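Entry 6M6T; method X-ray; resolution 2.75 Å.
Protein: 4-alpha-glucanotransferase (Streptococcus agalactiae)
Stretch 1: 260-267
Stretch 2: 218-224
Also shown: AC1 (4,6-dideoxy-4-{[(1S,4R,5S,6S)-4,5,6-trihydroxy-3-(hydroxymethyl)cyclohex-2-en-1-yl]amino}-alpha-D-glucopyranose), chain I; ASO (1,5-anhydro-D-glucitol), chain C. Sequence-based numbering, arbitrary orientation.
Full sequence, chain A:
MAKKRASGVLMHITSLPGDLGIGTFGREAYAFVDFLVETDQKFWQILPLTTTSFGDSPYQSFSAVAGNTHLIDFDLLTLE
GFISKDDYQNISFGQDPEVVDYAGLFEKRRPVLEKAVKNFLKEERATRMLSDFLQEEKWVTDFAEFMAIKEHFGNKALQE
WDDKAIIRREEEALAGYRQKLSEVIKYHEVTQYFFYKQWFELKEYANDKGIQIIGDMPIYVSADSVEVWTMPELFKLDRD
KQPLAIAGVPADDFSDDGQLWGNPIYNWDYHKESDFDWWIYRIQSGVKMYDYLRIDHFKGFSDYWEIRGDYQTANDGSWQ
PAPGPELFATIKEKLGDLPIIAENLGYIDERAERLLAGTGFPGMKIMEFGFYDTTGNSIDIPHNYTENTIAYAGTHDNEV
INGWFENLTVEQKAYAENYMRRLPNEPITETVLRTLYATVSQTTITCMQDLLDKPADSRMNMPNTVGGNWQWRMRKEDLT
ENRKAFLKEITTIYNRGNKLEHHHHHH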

# COMPACT_ATOMS: atom_id res chain seq x y z
N LEU A 260 9.08 -6.98 14.22
CA LEU A 260 9.84 -5.75 14.36
C LEU A 260 9.79 -5.03 13.02
O LEU A 260 10.20 -5.59 11.99
CB LEU A 260 11.28 -6.05 14.78
CG LEU A 260 12.20 -4.85 14.95
CD1 LEU A 260 12.78 -4.84 16.35
CD2 LEU A 260 13.29 -4.89 13.88
N TRP A 261 9.28 -3.79 13.02
CA TRP A 261 9.03 -3.04 11.79
C TRP A 261 10.12 -2.02 11.46
O TRP A 261 10.55 -1.94 10.31
CB TRP A 261 7.67 -2.34 11.88
CG TRP A 261 6.51 -3.29 11.91
CD1 TRP A 261 6.54 -4.64 11.69
CD2 TRP A 261 5.13 -2.97 12.16
NE1 TRP A 261 5.27 -5.18 11.80
CE2 TRP A 261 4.39 -4.17 12.09
CE3 TRP A 261 4.45 -1.77 12.44
CZ2 TRP A 261 3.01 -4.21 12.29
CZ3 TRP A 261 3.08 -1.82 12.64
CH2 TRP A 261 2.38 -3.04 12.56
N GLY A 262 10.58 -1.24 12.44
CA GLY A 262 11.66 -0.30 12.25
C GLY A 262 11.23 1.15 12.08
O GLY A 262 12.10 2.03 12.08
N ASN A 263 9.94 1.41 11.93
CA ASN A 263 9.50 2.78 11.75
C ASN A 263 9.67 3.58 13.04
O ASN A 263 9.57 3.04 14.15
CB ASN A 263 8.04 2.84 11.32
CG ASN A 263 7.65 1.72 10.38
OD1 ASN A 263 7.68 0.55 10.75
ND2 ASN A 263 7.28 2.07 9.15
N PRO A 264 9.90 4.88 12.93
CA PRO A 264 9.88 5.72 14.12
C PRO A 264 8.49 5.72 14.74
O PRO A 264 7.50 5.32 14.12
CB PRO A 264 10.25 7.11 13.59
CG PRO A 264 9.84 7.08 12.15
CD PRO A 264 10.06 5.65 11.69
N ILE A 265 8.42 6.19 15.97
CA ILE A 265 7.21 6.21 16.78
C ILE A 265 6.71 7.64 16.88
O ILE A 265 7.48 8.60 16.80
CB ILE A 265 7.55 5.60 18.15
CG1 ILE A 265 7.82 4.11 18.01
CG2 ILE A 265 6.49 5.88 19.15
CD1 ILE A 265 6.57 3.29 17.90
N TYR A 266 5.39 7.79 17.04
CA TYR A 266 4.79 9.12 17.11
C TYR A 266 4.86 9.70 18.52
O TYR A 266 4.68 8.99 19.52
CB TYR A 266 3.33 9.06 16.62
CG TYR A 266 3.21 8.88 15.12
CD1 TYR A 266 3.78 9.80 14.24
CD2 TYR A 266 2.55 7.77 14.58
CE1 TYR A 266 3.69 9.63 12.87
CE2 TYR A 266 2.45 7.60 13.20
CZ TYR A 266 3.03 8.53 12.36
OH TYR A 266 2.96 8.37 10.99
N ASN A 267 5.15 11.00 18.61
CA ASN A 267 4.99 11.75 19.86
C ASN A 267 3.56 12.28 19.84
O ASN A 267 3.29 13.45 19.55
CB ASN A 267 6.02 12.87 19.98
CG ASN A 267 5.87 13.70 21.25
OD1 ASN A 267 5.67 13.15 22.34
ND2 ASN A 267 5.97 15.02 21.13
C1 AC1 I . 5.27 -4.60 6.83
O2 AC1 I . 5.39 -6.95 7.54
C2 AC1 I . 6.13 -5.87 6.94
C4A AC1 I . 13.07 -4.30 8.82
C3 AC1 I . 7.39 -5.64 7.73
O3 AC1 I . 8.08 -6.87 7.70
C4 AC1 I . 8.20 -4.49 7.07
N4A AC1 I . 9.55 -4.20 7.64
C5 AC1 I . 7.30 -3.28 7.18
O5 AC1 I . 6.11 -3.48 6.39
C6 AC1 I . 8.04 -2.05 6.67
C1B AC1 I . 10.73 -4.90 7.07
C2B AC1 I . 11.26 -5.84 8.14
O2B AC1 I . 10.23 -6.71 8.60
C3B AC1 I . 11.77 -4.96 9.30
O3B AC1 I . 12.01 -5.76 10.48
O4 AC1 I . 13.61 -3.36 9.79
C5B AC1 I . 12.89 -3.70 7.56
C7B AC1 I . 11.78 -4.01 6.72
C6B AC1 I . 14.00 -2.72 7.12
O6B AC1 I . 14.76 -2.29 8.27
C1 ASO C . 0.64 -2.53 7.98
C2 ASO C . 0.92 -3.64 6.95
C3 ASO C . 2.10 -4.50 7.42
C4 ASO C . 3.32 -3.58 7.59
C5 ASO C . 3.00 -2.48 8.57
C6 ASO C . 4.12 -1.45 8.53
O2 ASO C . -0.24 -4.45 6.74
O3 ASO C . 2.37 -5.56 6.43
O4 ASO C . 4.49 -4.31 8.04
O5 ASO C . 1.85 -1.75 8.14
O6 ASO C . 3.58 -0.13 8.71
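Stretch 2 (218-224) PIYVSAD

Stretch 2 has no regular helix or strand. It is an irregular segment that is largely extended from Tyr-220 to Ser-222, with phi/psi of -114/155, -101/172 and -82/159, whereas Ile-219 (-57/-45) and Ala-223 (-67/-14) adopt helix-like angles that bend the chain before and after it. It runs almost at right angles to stretch 1, the end-to-end directions of the touching parts lying 97° apart. The backbones come close where Asn-263 faces Ser-222 (CA to CA 4.7 Å) and Pro-264 faces Ala-223 (CA to CA 5.3 Å). Together the two segments bury 494 Å².

Tyr-220 gives the largest share of this surface. Its CA-to-CB bond points toward stretch 1, and chi1 of -63° (m) with chi2 of -55° lays the ring among Trp-261, Asn-263, Pro-264 and Tyr-266. Trp-261, also m (chi1 -66°, chi2 -9°), points toward stretch 2 and meets the tyrosine near the planes of both rings, with Trp-261 CE3 4.2 Å from Tyr-220 CD2. This meeting leaves a face of the indole to the bound ASO, whose C6 lies 3.9 Å from Trp-261 CE3. Tyr-266 CE2 approaches Tyr-220 CD1 to 3.2 Å, a tight contact; the ring centroids are 5.3 Å apart and the planes inclined at 36°, so the pair is oblique. At the far end of the Tyr-220 ring, Ile-265 CD1 reaches to 4.3 Å from Tyr-220 OH. Ile-265 starts away from stretch 2, but its m,m conformation (chi1 -69°, chi2 -79°) brings its end nearer.

Two hydrogen bonds fix the irregular backbone of stretch 2. Tyr-266 leaves its CA sideways, and its m rotamer (chi1 -73°, chi2 -58°) carries the phenol to stretch 2, where Tyr-266 OH donates to Ile-219 O at 2.9 Å. The acceptor lies near the plane of the ring, as suits a phenolic hydroxyl. Asn-263 is likewise m, although chi1 of -37° is displaced from the centre of the well; with chi2 at 64°, Asn-263 ND2 donates to Val-221 O at 3.2 Å, with an N-H...acceptor angle of 149°. The side chain is packed closely as well: Asn-263 CB lies 3.1 Å from Val-221 O and 3.5 Å from Tyr-220 CB.

Pro-264 fits against the next part of the chain. The ring is C-gamma endo; Pro-264 CD lies 3.2 Å from both Val-221 O and Ala-223 N, and 3.8 Å from Ala-223 CB. The small methyl of Ala-223, directed sideways, thus packs against the proline ring. Val-221 (m) and Ser-222 (t) instead point away from stretch 1. The t rotamer of Ser-222, chi1 168°, serves its own segment: Asp-224 N donates to Ser-222 OG at 3.1 Å in an almost linear hydrogen bond (176°), tying down the turn at Ala-223.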

# COMPACT_ATOMS: atom_id res chain seq x y z
N PRO A 218 -0.27 3.72 4.79
CA PRO A 218 0.55 3.16 5.87
C PRO A 218 0.49 4.04 7.10
O PRO A 218 0.66 5.26 7.00
CB PRO A 218 1.96 3.12 5.27
CG PRO A 218 1.91 4.09 4.12
CD PRO A 218 0.53 4.05 3.60
N ILE A 219 0.25 3.41 8.26
CA ILE A 219 0.18 4.14 9.53
C ILE A 219 1.47 4.91 9.78
O ILE A 219 1.44 6.09 10.16
CB ILE A 219 -0.12 3.19 10.71
CG1 ILE A 219 -0.00 3.96 12.03
CG2 ILE A 219 0.84 2.00 10.70
CD1 ILE A 219 -0.47 3.20 13.28
N TYR A 220 2.61 4.27 9.55
CA TYR A 220 3.91 4.85 9.83
C TYR A 220 4.69 5.08 8.54
O TYR A 220 4.49 4.41 7.53
CB TYR A 220 4.74 3.93 10.75
CG TYR A 220 4.18 3.68 12.14
CD1 TYR A 220 3.88 4.73 13.01
CD2 TYR A 220 4.02 2.37 12.62
CE1 TYR A 220 3.40 4.49 14.31
CE2 TYR A 220 3.54 2.13 13.91
CZ TYR A 220 3.23 3.19 14.75
OH TYR A 220 2.74 2.92 16.01
N VAL A 221 5.61 6.03 8.62
CA VAL A 221 6.61 6.23 7.60
C VAL A 221 7.91 5.62 8.11
O VAL A 221 8.01 5.16 9.25
CB VAL A 221 6.77 7.72 7.27
CG1 VAL A 221 5.45 8.28 6.81
CG2 VAL A 221 7.21 8.46 8.51
N SER A 222 8.93 5.56 7.24
CA SER A 222 10.22 5.04 7.67
C SER A 222 11.03 6.13 8.39
O SER A 222 10.78 7.33 8.23
CB SER A 222 11.03 4.53 6.47
OG SER A 222 12.37 4.28 6.85
N ALA A 223 12.02 5.70 9.18
CA ALA A 223 12.88 6.69 9.82
C ALA A 223 13.73 7.44 8.82
O ALA A 223 14.29 8.49 9.17
CB ALA A 223 13.77 6.05 10.89
N ASP A 224 13.82 6.95 7.59
CA ASP A 224 14.60 7.55 6.51
C ASP A 224 13.63 8.28 5.59
O ASP A 224 13.25 7.78 4.53
CB ASP A 224 15.38 6.47 5.77
CG ASP A 224 16.51 7.02 4.95
OD1 ASP A 224 16.92 8.17 5.19
OD2 ASP A 224 16.99 6.29 4.05